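PDB 3OCR: class II aldolase/adducin domain protein from Pseudomonas syringae pv. phaseolicola 1448A, which is a class II aldolase/adducin family protein, probably a metal-dependent lyase, for which actin binding is uncertain. Local coordinates for the interface of chains A and B. Residues are numbered along the deposited sequence; one frame, centred on the assembly and turned at random. Chains: chain A/B, Class II aldolase/adducin domain protein.

Contact 1: the interface of chains A and B. Residues chain A 53-54, 77; chain B 207, 256, 259-260, 263.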
ATOM      1  N   HIS A  53      10.384  12.619  -4.386  1.00 36.00           N
ATOM      2  CA  HIS A  53      10.061  13.922  -4.971  1.00 36.09           C
ATOM      3  C   HIS A  53      11.178  14.330  -5.931  1.00 35.96           C
ATOM      4  O   HIS A  53      11.492  13.592  -6.856  1.00 36.10           O
ATOM      5  CB  HIS A  53       9.817  14.975  -3.876  1.00 36.28           C
ATOM      6  CG  HIS A  53       9.120  16.213  -4.364  1.00 37.68           C
ATOM      7  ND1 HIS A  53       7.975  16.173  -5.139  1.00 37.41           N
ATOM      8  CD2 HIS A  53       9.401  17.526  -4.178  1.00 38.01           C
ATOM      9  CE1 HIS A  53       7.596  17.407  -5.419  1.00 37.77           C
ATOM     10  NE2 HIS A  53       8.438  18.248  -4.843  1.00 37.42           N
ATOM     11  N   ILE A  54      11.809  15.473  -5.694  1.00 35.74           N
ATOM     12  CA  ILE A  54      12.839  15.952  -6.613  1.00 35.71           C
ATOM     13  C   ILE A  54      14.263  15.606  -6.191  1.00 35.09           C
ATOM     14  O   ILE A  54      15.219  16.122  -6.774  1.00 36.03           O
ATOM     15  CB  ILE A  54      12.733  17.474  -6.865  1.00 35.87           C
ATOM     16  CG1 ILE A  54      12.644  18.236  -5.545  1.00 35.83           C
ATOM     17  CG2 ILE A  54      11.541  17.778  -7.765  1.00 36.33           C
ATOM     18  CD1 ILE A  54      13.018  19.697  -5.645  1.00 36.51           C
ATOM     19  N   LEU A  77      10.773  16.351 -11.775  1.00 30.94           N
ATOM     20  CA  LEU A  77      10.384  15.038 -11.271  1.00 30.52           C
ATOM     21  C   LEU A  77      10.826  13.918 -12.230  1.00 30.12           C
ATOM     22  O   LEU A  77      10.931  14.135 -13.431  1.00 29.91           O
ATOM     23  CB  LEU A  77       8.866  14.993 -11.092  1.00 31.05           C
ATOM     24  CG  LEU A  77       8.264  15.983 -10.099  1.00 32.77           C
ATOM     25  CD1 LEU A  77       6.746  15.946 -10.179  1.00 33.87           C
ATOM     26  CD2 LEU A  77       8.755  15.627  -8.687  1.00 34.43           C
TER
ATOM     27  N   HIS B 207       5.296  17.495   3.996  1.00 21.12           N
ATOM     28  CA  HIS B 207       5.772  16.478   3.054  1.00 21.78           C
ATOM     29  C   HIS B 207       6.988  15.713   3.564  1.00 21.28           C
ATOM     30  O   HIS B 207       7.017  14.480   3.488  1.00 20.84           O
ATOM     31  CB  HIS B 207       6.056  17.121   1.693  1.00 22.27           C
ATOM     32  CG  HIS B 207       6.253  16.144   0.569  1.00 25.05           C
ATOM     33  ND1 HIS B 207       6.594  16.547  -0.704  1.00 28.86           N
ATOM     34  CD2 HIS B 207       6.134  14.794   0.510  1.00 28.28           C
ATOM     35  CE1 HIS B 207       6.686  15.493  -1.497  1.00 28.97           C
ATOM     36  NE2 HIS B 207       6.408  14.417  -0.785  1.00 29.34           N
ATOM     37  N   HIS B 256      10.643  22.966  -4.638  1.00 30.68           N
ATOM     38  CA  HIS B 256       9.848  21.845  -4.146  1.00 30.00           C
ATOM     39  C   HIS B 256       8.373  22.078  -4.451  1.00 29.23           C
ATOM     40  O   HIS B 256       7.678  21.176  -4.901  1.00 28.83           O
ATOM     41  CB  HIS B 256      10.061  21.720  -2.628  1.00 30.12           C
ATOM     42  CG  HIS B 256       9.402  20.537  -2.000  1.00 31.62           C
ATOM     43  ND1 HIS B 256      10.115  19.461  -1.513  1.00 34.98           N
ATOM     44  CD2 HIS B 256       8.103  20.287  -1.707  1.00 33.31           C
ATOM     45  CE1 HIS B 256       9.280  18.582  -0.985  1.00 34.29           C
ATOM     46  NE2 HIS B 256       8.054  19.064  -1.081  1.00 33.00           N
ATOM     47  N   ALA B 259       7.247  21.953  -8.325  1.00 30.84           N
ATOM     48  CA  ALA B 259       7.141  20.576  -8.827  1.00 30.82           C
ATOM     49  C   ALA B 259       5.841  19.933  -8.347  1.00 30.88           C
ATOM     50  O   ALA B 259       5.154  19.280  -9.118  1.00 32.64           O
ATOM     51  CB  ALA B 259       8.356  19.724  -8.414  1.00 29.89           C
ATOM     52  N   LEU B 260       5.502  20.119  -7.079  1.00 30.23           N
ATOM     53  CA  LEU B 260       4.193  19.677  -6.574  1.00 30.53           C
ATOM     54  C   LEU B 260       3.056  20.233  -7.438  1.00 31.60           C
ATOM     55  O   LEU B 260       2.144  19.498  -7.802  1.00 32.41           O
ATOM     56  CB  LEU B 260       3.997  20.070  -5.113  1.00 29.38           C
ATOM     57  CG  LEU B 260       4.851  19.264  -4.123  1.00 30.19           C
ATOM     58  CD1 LEU B 260       4.579  19.698  -2.691  1.00 28.64           C
ATOM     59  CD2 LEU B 260       4.644  17.751  -4.243  1.00 31.04           C
ATOM     60  N   GLU B 263       2.897  18.589 -10.863  1.00 38.52           N
ATOM     61  CA  GLU B 263       2.314  17.258 -10.675  1.00 40.12           C
ATOM     62  C   GLU B 263       0.808  17.324 -10.477  1.00 40.19           C
ATOM     63  O   GLU B 263       0.055  16.572 -11.109  1.00 40.82           O
ATOM     64  CB  GLU B 263       2.934  16.545  -9.469  1.00 40.23           C
ATOM     65  CG  GLU B 263       2.613  15.051  -9.449  1.00 44.74           C
ATOM     66  CD  GLU B 263       3.068  14.363  -8.175  1.00 48.44           C
ATOM     67  OE1 GLU B 263       4.011  14.864  -7.513  1.00 50.64           O
ATOM     68  OE2 GLU B 263       2.472  13.320  -7.839  1.00 50.60           O
TER
HETATM   69  O   HOH W   1       6.373  14.128  -5.807  1.00 43.83           O
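A:His53 leaves its loop to put its ring against B:His207, B:His256 and B:Leu260, on helices 199-219 and 251-265 of the neighbouring subunit in this class II aldolase family assembly. Beside it, A:Leu77 CD1 makes apolar contact with B:Glu263 CB at 3.9 Å. With A:His53 CG anti to the backbone N, chi1 -164° carries the ring toward the B helices. Its CB and then CG pass B:His207 CE1, which lies 3.8 Å from A:His53 CG on one face of the ring; A:Ile54 CG2 lies over the opposite face. The two imidazoles meet edge to face, their planes 69° apart. A:His53 CD2 stands over the rim of the B:His256 ring, 3.4 Å from B:His256 CE1. A hydrogen bond of 2.9 Å between B:His256 NE2 and B:His207 ND1 ties together the two rings facing A:His53. A:His53 CE1 faces the B:Leu260 methyl CD2, in a doubtfully close approach. Histidine suits the place because its flat faces pack on carbon while both ring nitrogens find partners. A:His53 NE2 donates to B:His256 O at 3.0 Å, in the carbonyl plane and on a lone pair. Water 1 joins A:His53 ND1, 2.7 Å away, to the carboxylate OE1 of B:Glu263, 3.0 Å away.

Contact 2: the interface of chains A and B. Residues chain A 138-140; chain B 226-228.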
ATOM      1  N   ALA A 138      18.617   1.283   7.834  1.00 20.03           N
ATOM      2  CA  ALA A 138      18.612   1.765   9.221  1.00 20.66           C
ATOM      3  C   ALA A 138      18.812   0.670  10.270  1.00 21.24           C
ATOM      4  O   ALA A 138      18.797   0.954  11.479  1.00 21.45           O
ATOM      5  CB  ALA A 138      17.323   2.526   9.498  1.00 20.76           C
ATOM      6  N   GLN A 139      18.989  -0.578   9.832  1.00 21.93           N
ATOM      7  CA  GLN A 139      19.087  -1.718  10.765  1.00 22.58           C
ATOM      8  C   GLN A 139      20.512  -2.273  10.922  1.00 23.40           C
ATOM      9  O   GLN A 139      21.233  -2.422   9.925  1.00 22.57           O
ATOM     10  CB  GLN A 139      18.128  -2.846  10.325  1.00 22.94           C
ATOM     11  CG  GLN A 139      16.666  -2.387  10.216  1.00 22.65           C
ATOM     12  CD  GLN A 139      15.723  -3.455   9.707  1.00 21.71           C
ATOM     13  OE1 GLN A 139      16.137  -4.541   9.260  1.00 22.00           O
ATOM     14  NE2 GLN A 139      14.447  -3.124   9.704  1.00 20.85           N
ATOM     15  N   LYS A 140      20.880  -2.653  12.157  1.00 24.54           N
ATOM     16  CA  LYS A 140      22.232  -3.105  12.465  1.00 25.85           C
ATOM     17  C   LYS A 140      22.752  -4.160  11.518  1.00 25.52           C
ATOM     18  O   LYS A 140      23.861  -4.038  10.987  1.00 25.49           O
ATOM     19  CB  LYS A 140      22.332  -3.637  13.923  1.00 27.09           C
ATOM     20  CG  LYS A 140      22.045  -2.587  14.960  1.00 31.67           C
ATOM     21  CD  LYS A 140      22.211  -3.180  16.385  1.00 39.18           C
ATOM     22  CE  LYS A 140      21.693  -2.203  17.450  1.00 43.71           C
ATOM     23  NZ  LYS A 140      22.233  -0.802  17.273  1.00 47.63           N
TER
ATOM     24  N   GLU B 226      16.807  -2.976  16.892  1.00 28.00           N
ATOM     25  CA  GLU B 226      17.549  -3.356  15.685  1.00 27.21           C
ATOM     26  C   GLU B 226      18.099  -2.143  14.927  1.00 26.62           C
ATOM     27  O   GLU B 226      18.840  -2.287  13.941  1.00 26.16           O
ATOM     28  CB  GLU B 226      16.677  -4.219  14.766  1.00 28.32           C
ATOM     29  CG  GLU B 226      16.196  -5.502  15.420  1.00 29.96           C
ATOM     30  CD  GLU B 226      17.301  -6.563  15.537  1.00 33.72           C
ATOM     31  OE1 GLU B 226      18.465  -6.297  15.125  1.00 34.89           O
ATOM     32  OE2 GLU B 226      16.999  -7.671  16.028  1.00 36.05           O
ATOM     33  N   LEU B 227      17.748  -0.948  15.398  1.00 25.56           N
ATOM     34  CA  LEU B 227      18.059   0.268  14.671  1.00 25.12           C
ATOM     35  C   LEU B 227      19.495   0.720  14.863  1.00 25.03           C
ATOM     36  O   LEU B 227      20.070   0.547  15.947  1.00 24.83           O
ATOM     37  CB  LEU B 227      17.085   1.384  15.058  1.00 24.91           C
ATOM     38  CG  LEU B 227      15.611   1.168  14.734  1.00 23.93           C
ATOM     39  CD1 LEU B 227      14.810   2.289  15.338  1.00 25.49           C
ATOM     40  CD2 LEU B 227      15.374   1.121  13.248  1.00 22.89           C
ATOM     41  N   VAL B 228      20.079   1.251  13.797  1.00 24.94           N
ATOM     42  CA  VAL B 228      21.373   1.953  13.891  1.00 25.50           C
ATOM     43  C   VAL B 228      21.118   3.442  14.080  1.00 25.48           C
ATOM     44  O   VAL B 228      20.501   4.101  13.233  1.00 24.46           O
ATOM     45  CB  VAL B 228      22.267   1.792  12.621  1.00 25.18           C
ATOM     46  CG1 VAL B 228      23.550   2.600  12.760  1.00 25.34           C
ATOM     47  CG2 VAL B 228      22.605   0.375  12.368  1.00 27.31           C
TER
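Peptide groups are the flat units here: the amide joining A:Gln139 to A:Lys140 carries the B:Val228 methyl CG2 over one face, 3.5 Å from A:Lys140 N, while its N-H points to the backbone O of B:Glu226. The motif is a short antiparallel beta bridge between subunits of a class II aldolase family protein, pairing A:Gln139 with B:Leu227. Its two main-chain hydrogen bonds frame that pair. A:Lys140 N reaches B:Glu226 O at 2.7 Å, nearly along the C=O axis (168°). B:Val228 N reaches A:Ala138 O at 2.7 Å, almost straight at the hydrogen (175°), though the donor is tilted from the carbonyl plane. The recognition is therefore largely of backbone. A:Ala138 contributes its carbonyl to the partner segment, so its small side chain probably matters less here than its main chain, and the branched B:Val228 fits an extended backbone while turning a methyl to A:Lys140. The long lysine side chain adds a further bond. Its CG runs alongside B:Glu226 O at 3.4 Å, and the chain then bends at its last torsion (chi4 -49°), bringing the ammonium NZ back to B:Leu227 O at 2.9 Å. Lysine has the length and flexibility for this return. B:Leu227 CD2 lies 3.9 Å from A:Ala138 O.

Contact 3: the interface of chains A and B. Residues chain A 162-164; chain B 151, 230, 234, 237-238.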
ATOM      1  N   TYR A 162      26.734   6.350   7.993  1.00 27.55           N
ATOM      2  CA  TYR A 162      26.170   7.668   7.711  1.00 27.32           C
ATOM      3  C   TYR A 162      27.021   8.805   8.276  1.00 28.07           C
ATOM      4  O   TYR A 162      27.402   8.788   9.460  1.00 27.77           O
ATOM      5  CB  TYR A 162      24.742   7.789   8.258  1.00 26.92           C
ATOM      6  CG  TYR A 162      24.016   9.027   7.737  1.00 25.94           C
ATOM      7  CD1 TYR A 162      23.847   9.240   6.367  1.00 24.86           C
ATOM      8  CD2 TYR A 162      23.537  10.010   8.626  1.00 25.69           C
ATOM      9  CE1 TYR A 162      23.186  10.396   5.878  1.00 24.39           C
ATOM     10  CE2 TYR A 162      22.893  11.159   8.154  1.00 24.82           C
ATOM     11  CZ  TYR A 162      22.709  11.331   6.778  1.00 23.74           C
ATOM     12  OH  TYR A 162      22.092  12.484   6.341  1.00 23.82           O
ATOM     13  N   GLU A 163      27.286   9.809   7.447  1.00 28.33           N
ATOM     14  CA  GLU A 163      28.094  10.949   7.906  1.00 30.47           C
ATOM     15  C   GLU A 163      27.441  12.329   7.706  1.00 30.98           C
ATOM     16  O   GLU A 163      28.029  13.341   8.035  1.00 30.89           O
ATOM     17  CB  GLU A 163      29.498  10.906   7.290  1.00 31.01           C
ATOM     18  CG  GLU A 163      30.230   9.578   7.514  1.00 33.47           C
ATOM     19  CD  GLU A 163      31.689   9.637   7.100  1.00 37.74           C
ATOM     20  OE1 GLU A 163      32.337  10.683   7.339  1.00 39.24           O
ATOM     21  OE2 GLU A 163      32.190   8.639   6.535  1.00 38.82           O
ATOM     22  N   GLY A 164      26.221  12.360   7.186  1.00 31.18           N
ATOM     23  CA  GLY A 164      25.491  13.618   7.058  1.00 32.15           C
ATOM     24  C   GLY A 164      25.082  13.804   5.619  1.00 32.28           C
ATOM     25  O   GLY A 164      25.236  12.894   4.808  1.00 31.46           O
TER
ATOM     26  N   ILE B 151      16.488  12.834  10.647  1.00 23.66           N
ATOM     27  CA  ILE B 151      17.612  13.517  11.320  1.00 23.78           C
ATOM     28  C   ILE B 151      17.587  15.003  10.961  1.00 24.03           C
ATOM     29  O   ILE B 151      17.929  15.858  11.783  1.00 24.31           O
ATOM     30  CB  ILE B 151      18.986  12.826  10.986  1.00 23.47           C
ATOM     31  CG1 ILE B 151      19.036  11.428  11.582  1.00 23.16           C
ATOM     32  CG2 ILE B 151      20.209  13.634  11.466  1.00 22.65           C
ATOM     33  CD1 ILE B 151      20.160  10.504  10.975  1.00 23.58           C
ATOM     34  N   PRO B 230      23.027   6.838  14.093  1.00 27.84           N
ATOM     35  CA  PRO B 230      24.285   7.539  13.804  1.00 28.22           C
ATOM     36  C   PRO B 230      24.768   8.330  15.025  1.00 29.04           C
ATOM     37  O   PRO B 230      23.954   8.678  15.891  1.00 28.13           O
ATOM     38  CB  PRO B 230      23.891   8.510  12.675  1.00 28.28           C
ATOM     39  CG  PRO B 230      22.713   7.877  12.034  1.00 26.69           C
ATOM     40  CD  PRO B 230      21.956   7.242  13.152  1.00 27.37           C
ATOM     41  N   VAL B 234      27.196  13.434  14.061  1.00 33.08           N
ATOM     42  CA  VAL B 234      26.612  13.334  12.711  1.00 31.38           C
ATOM     43  C   VAL B 234      25.221  13.970  12.673  1.00 30.53           C
ATOM     44  O   VAL B 234      24.882  14.684  11.722  1.00 30.20           O
ATOM     45  CB  VAL B 234      26.583  11.873  12.210  1.00 31.02           C
ATOM     46  CG1 VAL B 234      25.835  11.767  10.875  1.00 30.10           C
ATOM     47  CG2 VAL B 234      28.004  11.327  12.100  1.00 30.32           C
ATOM     48  N   LYS B 237      25.798  17.730  12.787  1.00 35.03           N
ATOM     49  CA  LYS B 237      26.144  18.175  11.435  1.00 36.07           C
ATOM     50  C   LYS B 237      24.904  18.363  10.548  1.00 35.41           C
ATOM     51  O   LYS B 237      24.777  19.374   9.866  1.00 35.55           O
ATOM     52  CB  LYS B 237      27.165  17.214  10.787  1.00 36.45           C
ATOM     53  CG  LYS B 237      27.635  17.606   9.351  1.00 40.08           C
ATOM     54  CD  LYS B 237      29.079  17.121   9.009  1.00 43.89           C
ATOM     55  CE  LYS B 237      29.324  16.886   7.473  1.00 45.59           C
ATOM     56  NZ  LYS B 237      28.450  15.779   6.801  1.00 44.32           N
ATOM     57  N   VAL B 238      23.996  17.391  10.552  1.00 35.10           N
ATOM     58  CA  VAL B 238      22.796  17.493   9.730  1.00 34.53           C
ATOM     59  C   VAL B 238      21.923  18.666  10.187  1.00 35.88           C
ATOM     60  O   VAL B 238      21.298  19.359   9.349  1.00 35.60           O
ATOM     61  CB  VAL B 238      22.024  16.165   9.674  1.00 34.05           C
ATOM     62  CG1 VAL B 238      20.670  16.337   8.933  1.00 32.67           C
ATOM     63  CG2 VAL B 238      22.875  15.096   8.970  1.00 32.40           C
TER
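Two matching torsions bring A:Tyr162 and B:Val234 together: the tyrosine CG is anti to its own backbone N (chi1 -168°), and the valine CG1 likewise (chi1 174°), which directs each group across the subunit boundary. B:Val234 CG1 touches the ring at A:Tyr162 CD2, 3.7 Å away, and also meets the backbone of A:Glu163. Apolar groups straddle the CD2-CE2 edge of the ring. B:Val234 CG1 and B:Val238 CG2 lie on one side of the ring plane, the valine at 238 coming across the tyrosine. On the other side are B:Pro230 CG, near CD2, and B:Ile151 CD1, 4.0 Å from A:Tyr162 CE2, its side chain running antiparallel to the tyrosine. A large aromatic ring suits this place because it can touch all four at once. Its own chain covers one face: the backbone N of A:Gly164 sits 3.5 Å above the ring plane, over the centre. Glycine tolerates the positive phi found there, and its bare CA lets B:Val238 CG2 come to 3.6 Å. A polar link comes from B:Lys237, whose chain bends at its end (chi4 -62°) so that NZ donates to A:Glu163 O at 2.8 Å, tilted from the carbonyl plane. The carboxylate of A:Glu163 stays farther off and could add only a general electrostatic attraction. In the fold, the A segment follows strand 157-160 and lies against B helix 232-243, with the short B helix 148-151 alongside.

Contact 4: the interface of chains A and B. Residues chain A 51-52, 129, 134; chain B 148-149, 211.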
ATOM      1  N   THR A  51      10.856   6.856  -5.806  1.00 35.60           N
ATOM      2  CA  THR A  51      11.222   8.274  -5.876  1.00 35.77           C
ATOM      3  C   THR A  51      11.077   8.957  -4.529  1.00 35.39           C
ATOM      4  O   THR A  51      10.339   8.495  -3.675  1.00 35.49           O
ATOM      5  CB  THR A  51      10.325   9.063  -6.841  1.00 35.77           C
ATOM      6  OG1 THR A  51       8.958   8.917  -6.435  1.00 38.12           O
ATOM      7  CG2 THR A  51      10.499   8.603  -8.262  1.00 35.64           C
ATOM      8  N   ASP A  52      11.766  10.086  -4.389  1.00 34.93           N
ATOM      9  CA  ASP A  52      11.670  10.930  -3.220  1.00 35.33           C
ATOM     10  C   ASP A  52      11.542  12.364  -3.767  1.00 35.34           C
ATOM     11  O   ASP A  52      12.455  13.194  -3.667  1.00 34.78           O
ATOM     12  CB  ASP A  52      12.900  10.678  -2.310  1.00 35.19           C
ATOM     13  CG  ASP A  52      13.020  11.664  -1.171  1.00 35.29           C
ATOM     14  OD1 ASP A  52      11.986  12.179  -0.708  1.00 34.51           O
ATOM     15  OD2 ASP A  52      14.164  11.908  -0.727  1.00 35.33           O
ATOM     16  N   HIS A 129      15.964   6.684  -2.362  1.00 22.88           N
ATOM     17  CA  HIS A 129      15.489   6.888  -1.000  1.00 23.53           C
ATOM     18  C   HIS A 129      14.084   6.334  -0.867  1.00 22.79           C
ATOM     19  O   HIS A 129      13.131   7.103  -0.752  1.00 24.81           O
ATOM     20  CB  HIS A 129      15.388   8.372  -0.667  1.00 24.26           C
ATOM     21  CG  HIS A 129      16.696   9.070  -0.487  1.00 27.46           C
ATOM     22  ND1 HIS A 129      16.778  10.444  -0.403  1.00 31.58           N
ATOM     23  CD2 HIS A 129      17.961   8.605  -0.353  1.00 30.44           C
ATOM     24  CE1 HIS A 129      18.041  10.798  -0.243  1.00 32.55           C
ATOM     25  NE2 HIS A 129      18.779   9.702  -0.211  1.00 32.64           N
ATOM     26  N   ILE A 134      15.569   2.506   2.705  1.00 19.40           N
ATOM     27  CA  ILE A 134      16.059   3.255   3.858  1.00 19.01           C
ATOM     28  C   ILE A 134      15.843   2.447   5.142  1.00 18.91           C
ATOM     29  O   ILE A 134      16.717   2.385   5.992  1.00 19.11           O
ATOM     30  CB  ILE A 134      15.425   4.646   3.949  1.00 19.21           C
ATOM     31  CG1 ILE A 134      15.680   5.437   2.647  1.00 19.72           C
ATOM     32  CG2 ILE A 134      15.920   5.395   5.171  1.00 20.23           C
ATOM     33  CD1 ILE A 134      14.937   6.724   2.605  1.00 21.61           C
TER
ATOM     34  N   GLN B 148      18.200  10.000   7.065  1.00 26.42           N
ATOM     35  CA  GLN B 148      18.480  11.386   6.676  1.00 26.30           C
ATOM     36  C   GLN B 148      17.236  12.274   6.839  1.00 26.16           C
ATOM     37  O   GLN B 148      17.316  13.423   7.279  1.00 25.02           O
ATOM     38  CB  GLN B 148      18.960  11.448   5.241  1.00 27.66           C
ATOM     39  CG  GLN B 148      19.270  12.856   4.772  1.00 28.92           C
ATOM     40  CD  GLN B 148      20.216  12.861   3.598  1.00 30.77           C
ATOM     41  OE1 GLN B 148      19.811  13.163   2.456  1.00 33.10           O
ATOM     42  NE2 GLN B 148      21.475  12.512   3.854  1.00 26.80           N
ATOM     43  N   HIS B 149      16.091  11.720   6.468  1.00 25.42           N
ATOM     44  CA  HIS B 149      14.818  12.434   6.500  1.00 24.60           C
ATOM     45  C   HIS B 149      14.368  12.818   7.918  1.00 24.23           C
ATOM     46  O   HIS B 149      13.911  13.941   8.139  1.00 23.76           O
ATOM     47  CB  HIS B 149      13.753  11.597   5.786  1.00 24.31           C
ATOM     48  CG  HIS B 149      14.113  11.290   4.370  1.00 25.10           C
ATOM     49  ND1 HIS B 149      15.144  10.430   4.037  1.00 24.70           N
ATOM     50  CD2 HIS B 149      13.616  11.757   3.202  1.00 25.70           C
ATOM     51  CE1 HIS B 149      15.250  10.370   2.720  1.00 26.65           C
ATOM     52  NE2 HIS B 149      14.334  11.161   2.190  1.00 26.88           N
ATOM     53  N   TYR B 211       6.990  11.765   5.147  1.00 19.41           N
ATOM     54  CA  TYR B 211       7.923  10.755   4.640  1.00 19.39           C
ATOM     55  C   TYR B 211       8.832  10.188   5.736  1.00 19.05           C
ATOM     56  O   TYR B 211       9.063   8.986   5.785  1.00 19.31           O
ATOM     57  CB  TYR B 211       8.768  11.288   3.505  1.00 19.86           C
ATOM     58  CG  TYR B 211       9.330  10.164   2.613  1.00 23.11           C
ATOM     59  CD1 TYR B 211       8.545   9.050   2.268  1.00 26.68           C
ATOM     60  CD2 TYR B 211      10.623  10.224   2.116  1.00 26.11           C
ATOM     61  CE1 TYR B 211       9.052   8.024   1.438  1.00 28.51           C
ATOM     62  CE2 TYR B 211      11.134   9.218   1.284  1.00 27.57           C
ATOM     63  CZ  TYR B 211      10.345   8.133   0.943  1.00 28.08           C
ATOM     64  OH  TYR B 211      10.858   7.144   0.132  1.00 29.33           O
TER
HETATM   65  O   HOH W   2       9.933   5.949  -2.786  1.00 41.67           O
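A:Asp52 OD2, a carboxylate oxygen, is gripped by two imidazoles, one from each subunit: B:His149 NE2 donates at 3.0 Å and A:His129 ND1, within its own chain, also at 3.0 Å. Both arrive from the same face of the carboxylate plane, B:His149 from well above it and A:His129 on the anti side. A:His129 is the second histidine of the His-Thr-His motif that binds the catalytic metal in class II aldolases, so A:Asp52 probably fixes the rotation of a metal ligand while also facing the neighbour. Aspartate suits this task, being short and able to accept from both donors with one oxygen; its CG lies anti to the backbone N (chi1 171°), turned toward the partner. The two histidine rings meet with planes 85° apart, the edge of B:His149 pointing at the face of the A:His129 ring, and B:His149 CE1 is 3.5 Å from A:His129 ND1. From above the B:His149 ring plane, A:Ile134 CD1 approaches B:His149 CE1 at 3.7 Å, an apolar neighbour for the ring carbon. The B:Tyr211 ring is turned about 30° from the plane of the A:Asp52 carboxylate, with B:Tyr211 CE2 3.7 Å from the second carboxylate oxygen, A:Asp52 OD1. The phenol OH lies at the backbone O of A:His129, a hydrogen bond modelled so short that its length is doubtful. Water 2 joins A:Thr51 O, 2.7 Å away, to B:Tyr211 OH, 3.3 Å away.

The four contacts run along one boundary between chains A and B, contact 1 and contact 2 being about 29 Å apart between C-alpha centres. Contact 4 lies between, about 13 Å from contact 1, 14 Å from contact 3 and 16 Å from contact 2. Contacts 1 and 4 share the A segment 51-54 and B helix 199-219; contacts 3 and 4 share B helix 148-151. A helix 131-137 leads from contact 4 into contact 2. The residues from A and B differ, as expected if each chain presents two different surfaces, which is compatible with a ring-like tetramer, typical of class II aldolases, in the four-chain assembly.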